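Local coordinates for aminopeptidase C (Lactobacillus rhamnosus, PDB 4K7C), which probably hydrolyses amino-terminal residues from peptides as a cysteine aminopeptidase of the papain-like peptidase clan, at residues I263-T268 against M349-R354; G318-Q323 against G358-T363. All blocks are in the same frame, centred on the assembly; numbering follows the deposited sequence. Where two conformers were deposited one is given.

Contact 1: residues I263-T268 against M349-R354; sequences IINAPT and MTKAER
K351 runs its aliphatic chain across the CG-CD edge of the P267 ring at about a right angle, with K351 CG 4.0 Å from P267 CG. CG of K351 stands anti to the backbone N (chi1 -172°) and the chain beyond is extended, so the ammonium is carried past the proline to N265. There K351 NZ meets N265 OD1 at 2.8 Å, in the amide carbonyl plane and on a lone pair, the C=O...N angle being 136°. NZ also bonds D405 O and V408 O, while N265 ND2 is taken by L296 O, which fixes the amide's orientation. N265 O is buried with no polar partner in the model; K351 CE lies 3.5 Å from it. An alanine in place of K351 has no ammonium for these three acceptors and no chain to meet P267, and would probably loosen the hold of helix 351-356 on this loop and on strand 408-414. Further along, A352 CB lies 3.4 Å from P267 O, and T268 CG2 is 3.9 Å from A352 CB. P267 centres an inverse gamma turn that bends the chain past helix 351-356. T350 and E353 form a capping box: E353 N bonds T350 OG1 at 3.0 Å, and T350 N bonds E353 OE1. The helix's first turn thus lies against the loop leaving strand 260-264, K351 reaching the junction of helix 401-407 and strand 408-414.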
ATOM      1  N   ILE A 263      14.733 -34.605  25.893  1.00 18.65           N
ATOM      2  CA  ILE A 263      14.533 -35.929  25.279  1.00 20.76           C
ATOM      3  C   ILE A 263      14.625 -35.774  23.785  1.00 21.65           C
ATOM      4  O   ILE A 263      14.017 -34.821  23.237  1.00 19.10           O
ATOM      5  CB  ILE A 263      13.199 -36.467  25.759  1.00 24.29           C
ATOM      6  CG1 ILE A 263      13.342 -36.701  27.309  1.00 29.37           C
ATOM      7  CG2 ILE A 263      12.883 -37.783  25.100  1.00 20.95           C
ATOM      8  CD1 ILE A 263      12.083 -37.051  27.960  1.00 34.31           C
ATOM      9  N   ILE A 264      15.390 -36.668  23.143  1.00 18.17           N
ATOM     10  CA  ILE A 264      15.486 -36.643  21.657  1.00 19.68           C
ATOM     11  C   ILE A 264      14.980 -37.936  21.098  1.00 19.99           C
ATOM     12  O   ILE A 264      14.840 -38.921  21.837  1.00 17.40           O
ATOM     13  CB  ILE A 264      16.899 -36.317  21.146  1.00 20.34           C
ATOM     14  CG1 ILE A 264      17.957 -37.363  21.541  1.00 20.65           C
ATOM     15  CG2 ILE A 264      17.271 -34.938  21.583  1.00 22.47           C
ATOM     16  CD1 ILE A 264      19.352 -37.185  20.968  1.00 21.46           C
ATOM     17  N   ASN A 265      14.684 -37.933  19.779  1.00 18.52           N
ATOM     18  CA  ASN A 265      14.381 -39.143  19.041  1.00 20.19           C
ATOM     19  C   ASN A 265      15.210 -39.060  17.780  1.00 19.61           C
ATOM     20  O   ASN A 265      14.803 -38.400  16.801  1.00 22.33           O
ATOM     21  CB  ASN A 265      12.915 -39.246  18.692  1.00 22.54           C
ATOM     22  CG  ASN A 265      12.625 -40.425  17.849  1.00 21.17           C
ATOM     23  OD1 ASN A 265      12.140 -40.319  16.725  1.00 21.68           O
ATOM     24  ND2 ASN A 265      12.913 -41.625  18.407  1.00 20.21           N
ATOM     25  N   ALA A 266      16.389 -39.665  17.820  1.00 18.55           N
ATOM     26  CA  ALA A 266      17.299 -39.670  16.734  1.00 20.63           C
ATOM     27  C   ALA A 266      17.626 -41.176  16.440  1.00 20.39           C
ATOM     28  O   ALA A 266      18.468 -41.790  17.127  1.00 23.79           O
ATOM     29  CB  ALA A 266      18.478 -38.879  17.104  1.00 18.71           C
ATOM     30  N   PRO A 267      16.880 -41.792  15.522  1.00 22.36           N
ATOM     31  CA  PRO A 267      16.874 -43.238  15.403  1.00 22.21           C
ATOM     32  C   PRO A 267      18.031 -43.773  14.532  1.00 20.54           C
ATOM     33  O   PRO A 267      17.834 -44.576  13.629  1.00 22.42           O
ATOM     34  CB  PRO A 267      15.535 -43.523  14.778  1.00 24.13           C
ATOM     35  CG  PRO A 267      15.275 -42.300  13.903  1.00 22.56           C
ATOM     36  CD  PRO A 267      15.748 -41.168  14.776  1.00 22.53           C
ATOM     37  N   THR A 268      19.210 -43.332  14.822  1.00 22.00           N
ATOM     38  CA  THR A 268      20.369 -43.662  14.011  1.00 22.22           C
ATOM     39  C   THR A 268      21.223 -44.669  14.749  1.00 23.39           C
ATOM     40  O   THR A 268      21.094 -44.867  15.972  1.00 24.58           O
ATOM     41  CB  THR A 268      21.144 -42.409  13.606  1.00 22.34           C
ATOM     42  OG1 THR A 268      21.482 -41.632  14.746  1.00 25.55           O
ATOM     43  CG2 THR A 268      20.313 -41.567  12.581  1.00 22.32           C
HETATM   44  N   MSE A 349      12.358 -40.727   2.297  1.00 21.54           N
HETATM   45  CA  MSE A 349      13.503 -41.108   3.139  1.00 20.28           C
HETATM   46  C   MSE A 349      12.987 -41.410   4.546  1.00 18.84           C
HETATM   47  O   MSE A 349      11.939 -40.922   4.991  1.00 19.41           O
HETATM   48  CB  MSE A 349      14.514 -39.993   3.237  1.00 20.06           C
HETATM   49  CG  MSE A 349      14.986 -39.480   1.871  1.00 21.23           C
HETATM   50 SE   MSE A 349      16.377 -38.150   1.994  1.00 22.87          SE
HETATM   51  CE  MSE A 349      17.980 -39.094   2.689  1.00 24.64           C
ATOM     52  N   THR A 350      13.681 -42.314   5.272  1.00 19.11           N
ATOM     53  CA  THR A 350      13.374 -42.521   6.639  1.00 19.98           C
ATOM     54  C   THR A 350      13.987 -41.385   7.490  1.00 18.69           C
ATOM     55  O   THR A 350      14.868 -40.656   7.067  1.00 18.51           O
ATOM     56  CB  THR A 350      14.011 -43.863   7.158  1.00 21.61           C
ATOM     57  OG1 THR A 350      15.439 -43.750   7.188  1.00 21.41           O
ATOM     58  CG2 THR A 350      13.552 -45.136   6.320  1.00 23.17           C
ATOM     59  N   LYS A 351      13.557 -41.309   8.753  1.00 19.33           N
ATOM     60  CA  LYS A 351      14.034 -40.292   9.686  1.00 19.02           C
ATOM     61  C   LYS A 351      15.531 -40.474   9.887  1.00 18.59           C
ATOM     62  O   LYS A 351      16.288 -39.516   9.854  1.00 19.08           O
ATOM     63  CB  LYS A 351      13.230 -40.404  10.977  1.00 19.71           C
ATOM     64  CG  LYS A 351      13.492 -39.281  11.978  1.00 18.93           C
ATOM     65  CD  LYS A 351      12.523 -39.350  13.101  1.00 16.94           C
ATOM     66  CE  LYS A 351      12.617 -38.162  14.027  1.00 17.56           C
ATOM     67  NZ  LYS A 351      11.467 -38.222  15.002  1.00 18.38           N
ATOM     68  N   ALA A 352      15.988 -41.721  10.030  1.00 20.14           N
ATOM     69  CA  ALA A 352      17.424 -41.963  10.159  1.00 17.24           C
ATOM     70  C   ALA A 352      18.205 -41.523   8.941  1.00 19.49           C
ATOM     71  O   ALA A 352      19.318 -40.998   9.014  1.00 17.39           O
ATOM     72  CB  ALA A 352      17.680 -43.433  10.415  1.00 20.66           C
ATOM     73  N   GLU A 353      17.692 -41.892   7.760  1.00 17.55           N
ATOM     74  CA  GLU A 353      18.388 -41.466   6.511  1.00 20.31           C
ATOM     75  C   GLU A 353      18.408 -39.932   6.410  1.00 18.34           C
ATOM     76  O   GLU A 353      19.427 -39.373   5.998  1.00 19.77           O
ATOM     77  CB  GLU A 353      17.694 -42.023   5.304  1.00 20.44           C
ATOM     78  CG  GLU A 353      17.879 -43.518   5.165  1.00 21.40           C
ATOM     79  CD  GLU A 353      16.975 -44.145   4.142  1.00 21.83           C
ATOM     80  OE1 GLU A 353      15.941 -43.567   3.717  1.00 18.54           O
ATOM     81  OE2 GLU A 353      17.262 -45.292   3.757  1.00 24.14           O
ATOM     82  N   ARG A 354      17.292 -39.233   6.733  1.00 19.62           N
ATOM     83  CA  ARG A 354      17.344 -37.772   6.637  1.00 17.60           C
ATOM     84  C   ARG A 354      18.376 -37.125   7.557  1.00 17.21           C
ATOM     85  O   ARG A 354      19.068 -36.229   7.176  1.00 17.74           O
ATOM     86  CB  ARG A 354      15.995 -37.152   6.915  1.00 18.74           C
ATOM     87  CG  ARG A 354      14.912 -37.499   5.942  1.00 18.59           C
ATOM     88  CD  ARG A 354      13.738 -36.533   6.116  1.00 21.97           C
ATOM     89  NE  ARG A 354      12.495 -37.024   5.565  1.00 20.62           N
ATOM     90  CZ  ARG A 354      11.666 -37.863   6.168  1.00 25.02           C
ATOM     91  NH1 ARG A 354      11.797 -38.222   7.477  1.00 22.99           N
ATOM     92  NH2 ARG A 354      10.584 -38.187   5.505  1.00 24.46           N
TER

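Contact 2: residues G318-Q323 against G358-T363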
ATOM      1  N   GLY A 318      11.558 -29.258  19.639  1.00 17.23           N
ATOM      2  CA  GLY A 318      12.419 -28.969  18.516  1.00 16.31           C
ATOM      3  C   GLY A 318      12.070 -29.805  17.303  1.00 16.47           C
ATOM      4  O   GLY A 318      11.854 -30.987  17.400  1.00 16.45           O
ATOM      5  N   SER A 319      11.957 -29.138  16.153  1.00 17.82           N
ATOM      6  CA  SER A 319      11.516 -29.789  14.904  1.00 18.61           C
ATOM      7  C   SER A 319      12.183 -29.155  13.668  1.00 18.34           C
ATOM      8  O   SER A 319      12.845 -28.094  13.733  1.00 17.66           O
ATOM      9  CB  SER A 319       9.984 -29.720  14.741  1.00 19.09           C
ATOM     10  OG  SER A 319       9.507 -28.405  14.566  1.00 18.21           O
ATOM     11  N   ASP A 320      11.969 -29.789  12.520  1.00 18.86           N
ATOM     12  CA  ASP A 320      12.416 -29.190  11.243  1.00 16.94           C
ATOM     13  C   ASP A 320      11.191 -28.579  10.599  1.00 18.20           C
ATOM     14  O   ASP A 320      10.515 -29.220   9.813  1.00 19.30           O
ATOM     15  CB  ASP A 320      13.038 -30.272  10.376  1.00 18.56           C
ATOM     16  CG  ASP A 320      13.722 -29.776   9.147  1.00 16.78           C
ATOM     17  OD1 ASP A 320      13.557 -28.623   8.775  1.00 19.62           O
ATOM     18  OD2 ASP A 320      14.485 -30.586   8.524  1.00 17.11           O
ATOM     19  N   VAL A 321      10.911 -27.303  10.915  1.00 16.78           N
ATOM     20  CA  VAL A 321       9.637 -26.716  10.591  1.00 18.57           C
ATOM     21  C   VAL A 321       9.471 -26.489   9.078  1.00 20.74           C
ATOM     22  O   VAL A 321       8.349 -26.452   8.619  1.00 20.10           O
ATOM     23  CB  VAL A 321       9.489 -25.379  11.330  1.00 21.25           C
ATOM     24  CG1 VAL A 321      10.404 -24.275  10.737  1.00 24.88           C
ATOM     25  CG2 VAL A 321       8.047 -24.965  11.422  1.00 21.86           C
ATOM     26  N   GLY A 322      10.589 -26.388   8.363  1.00 19.45           N
ATOM     27  CA  GLY A 322      10.595 -26.217   6.892  1.00 21.62           C
ATOM     28  C   GLY A 322      10.216 -27.440   6.107  1.00 20.01           C
ATOM     29  O   GLY A 322       9.925 -27.319   4.962  1.00 17.53           O
ATOM     30  N   GLN A 323      10.168 -28.596   6.761  1.00 17.29           N
ATOM     31  CA  GLN A 323       9.714 -29.853   6.104  1.00 17.35           C
ATOM     32  C   GLN A 323       8.211 -29.907   6.020  1.00 16.42           C
ATOM     33  O   GLN A 323       7.513 -29.704   7.032  1.00 16.52           O
ATOM     34  CB  GLN A 323      10.189 -31.041   6.883  1.00 16.25           C
ATOM     35  CG  GLN A 323      11.694 -31.176   6.888  1.00 17.57           C
ATOM     36  CD  GLN A 323      12.305 -31.699   5.567  1.00 21.26           C
ATOM     37  OE1 GLN A 323      11.601 -32.181   4.669  1.00 22.56           O
ATOM     38  NE2 GLN A 323      13.600 -31.656   5.486  1.00 19.60           N
ATOM     39  N   GLY A 358      21.919 -35.493   5.964  1.00 19.34           N
ATOM     40  CA  GLY A 358      21.935 -34.010   5.911  1.00 20.28           C
ATOM     41  C   GLY A 358      20.680 -33.321   5.394  1.00 19.23           C
ATOM     42  O   GLY A 358      20.646 -32.095   5.166  1.00 18.32           O
ATOM     43  N   GLU A 359      19.640 -34.108   5.229  1.00 18.37           N
ATOM     44  CA  GLU A 359      18.374 -33.632   4.723  1.00 17.13           C
ATOM     45  C   GLU A 359      17.554 -32.925   5.828  1.00 21.18           C
ATOM     46  O   GLU A 359      16.846 -32.004   5.521  1.00 17.43           O
ATOM     47  CB  GLU A 359      17.595 -34.798   4.137  1.00 18.40           C
ATOM     48  CG  GLU A 359      16.128 -34.495   3.703  1.00 17.67           C
ATOM     49  CD  GLU A 359      15.939 -33.244   2.824  1.00 20.33           C
ATOM     50  OE1 GLU A 359      16.849 -32.871   2.096  1.00 20.83           O
ATOM     51  OE2 GLU A 359      14.812 -32.712   2.860  1.00 18.89           O
ATOM     52  N   SER A 360      17.657 -33.373   7.098  1.00 18.76           N
ATOM     53  CA  SER A 360      16.807 -32.833   8.156  1.00 18.70           C
ATOM     54  C   SER A 360      17.540 -32.798   9.455  1.00 20.00           C
ATOM     55  O   SER A 360      18.393 -33.627   9.687  1.00 19.23           O
ATOM     56  CB  SER A 360      15.530 -33.648   8.314  1.00 18.39           C
ATOM     57  OG  SER A 360      14.512 -33.035   9.102  1.00 21.19           O
ATOM     58  N   LEU A 361      17.137 -31.898  10.334  1.00 19.55           N
ATOM     59  CA  LEU A 361      17.700 -31.737  11.699  1.00 23.11           C
ATOM     60  C   LEU A 361      16.794 -30.690  12.381  1.00 24.47           C
ATOM     61  O   LEU A 361      15.847 -30.181  11.739  1.00 19.25           O
ATOM     62  CB  LEU A 361      19.173 -31.388  11.725  1.00 23.58           C
ATOM     63  CG  LEU A 361      19.742 -30.369  10.744  1.00 28.05           C
ATOM     64  CD1 LEU A 361      19.086 -29.046  10.954  1.00 25.79           C
ATOM     65  CD2 LEU A 361      21.225 -30.186  10.911  1.00 30.08           C
HETATM   66  N   MSE A 362      16.920 -30.458  13.700  0.50 23.13           N
HETATM   67  CA  MSE A 362      16.099 -29.393  14.347  0.50 22.01           C
HETATM   68  C   MSE A 362      16.547 -28.049  13.857  0.50 23.37           C
HETATM   69  O   MSE A 362      17.724 -27.759  13.849  0.50 22.14           O
HETATM   70  CB  MSE A 362      16.130 -29.349  15.908  0.50 20.58           C
HETATM   71  CG  MSE A 362      15.617 -27.994  16.460  0.50 19.17           C
HETATM   72 SE   MSE A 362      15.723 -27.992  18.449  0.50 21.57          SE
HETATM   73  CE  MSE A 362      14.691 -26.510  19.084  0.50 22.37           C
ATOM     74  N   THR A 363      15.596 -27.240  13.412  1.00 22.27           N
ATOM     75  CA  THR A 363      15.815 -25.922  12.905  1.00 21.36           C
ATOM     76  C   THR A 363      14.972 -24.863  13.671  1.00 22.79           C
ATOM     77  O   THR A 363      15.212 -23.670  13.523  1.00 25.01           O
ATOM     78  CB  THR A 363      15.474 -25.806  11.422  1.00 22.58           C
ATOM     79  OG1 THR A 363      14.068 -26.020  11.282  1.00 20.27           O
ATOM     80  CG2 THR A 363      16.272 -26.823  10.582  1.00 22.03           C
TER
HETATM   81  O   HOH W   1      13.458 -25.989   8.796  1.00 30.53           O
HETATM   82  O   HOH W   2      12.539 -34.488   3.494  1.00 23.11           O
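The Q323 amide and the E359 carboxylate meet with their planes turned 78° apart: Q323 NE2 donates to E359 OE2 at 3.1 Å, the acceptor lying in the amide plane, whereas the donor reaches that oxygen from above the carboxylate plane. A water joins Q323 OE1 to the same E359 oxygen. At the edge of the third flat group, the D320 carboxylate, S360 OG comes in on the anti lone pair of OD2, with S360 OG only 2.5 Å from D320 OD2. S360 OG is anti to its backbone N (chi1 -167°) and also bonds Y409 OH. Two weak bonds add to OD2, from L361 N and from Q323 NE2. The other oxygen, D320 OD1, accepts from a water at 2.6 Å that also bonds G322 N and T363 OG1. This water bridges the first and third residues of the type I turn D320-Q323 to T363. Backbone joins backbone where T363 N donates to S319 O at 2.9 Å, nearly straight at 171° although above the carbonyl plane. Selenomethionine M362, from the derivative used for the structure, lies with SE 3.4 Å from G318 CA; a beta carbon on G318 would clash with the selenium. With one short bond and two weak ones at OD2 and a water donating to OD1, D320 is likely to be held as a carboxylate, although E359 OE2, 6.1 Å from D320 OD2, would probably oppose this. E359 spends its other oxygen in a salt bridge to R181 of the second subunit, so the Q323 contact probably helps orient an acid that joins two subunits.

Contacts 1 and 2 lie 11 Å apart between centres and are joined by the C-terminal end of helix 351-356. R354 O is 2.9 Å from E359 N and 3.2 Å from S360 N, both probable hydrogen bonds, and G358, at positive phi, is the C-prime residue of the Schellman motif there. Both contacts use Y409: its backbone pairs with N265 and G318, and its hydroxyl bonds S360. Each also reaches the second subunit, M349 and E359 both packing on its L178. Contact 2 leads directly into H364, whose position at the start of strand 364-374 is consistent with the active-site histidine of papain-like peptidases. A glycerol, probably from the crystallisation liquor, lies about 3 Å from the A352 side chain.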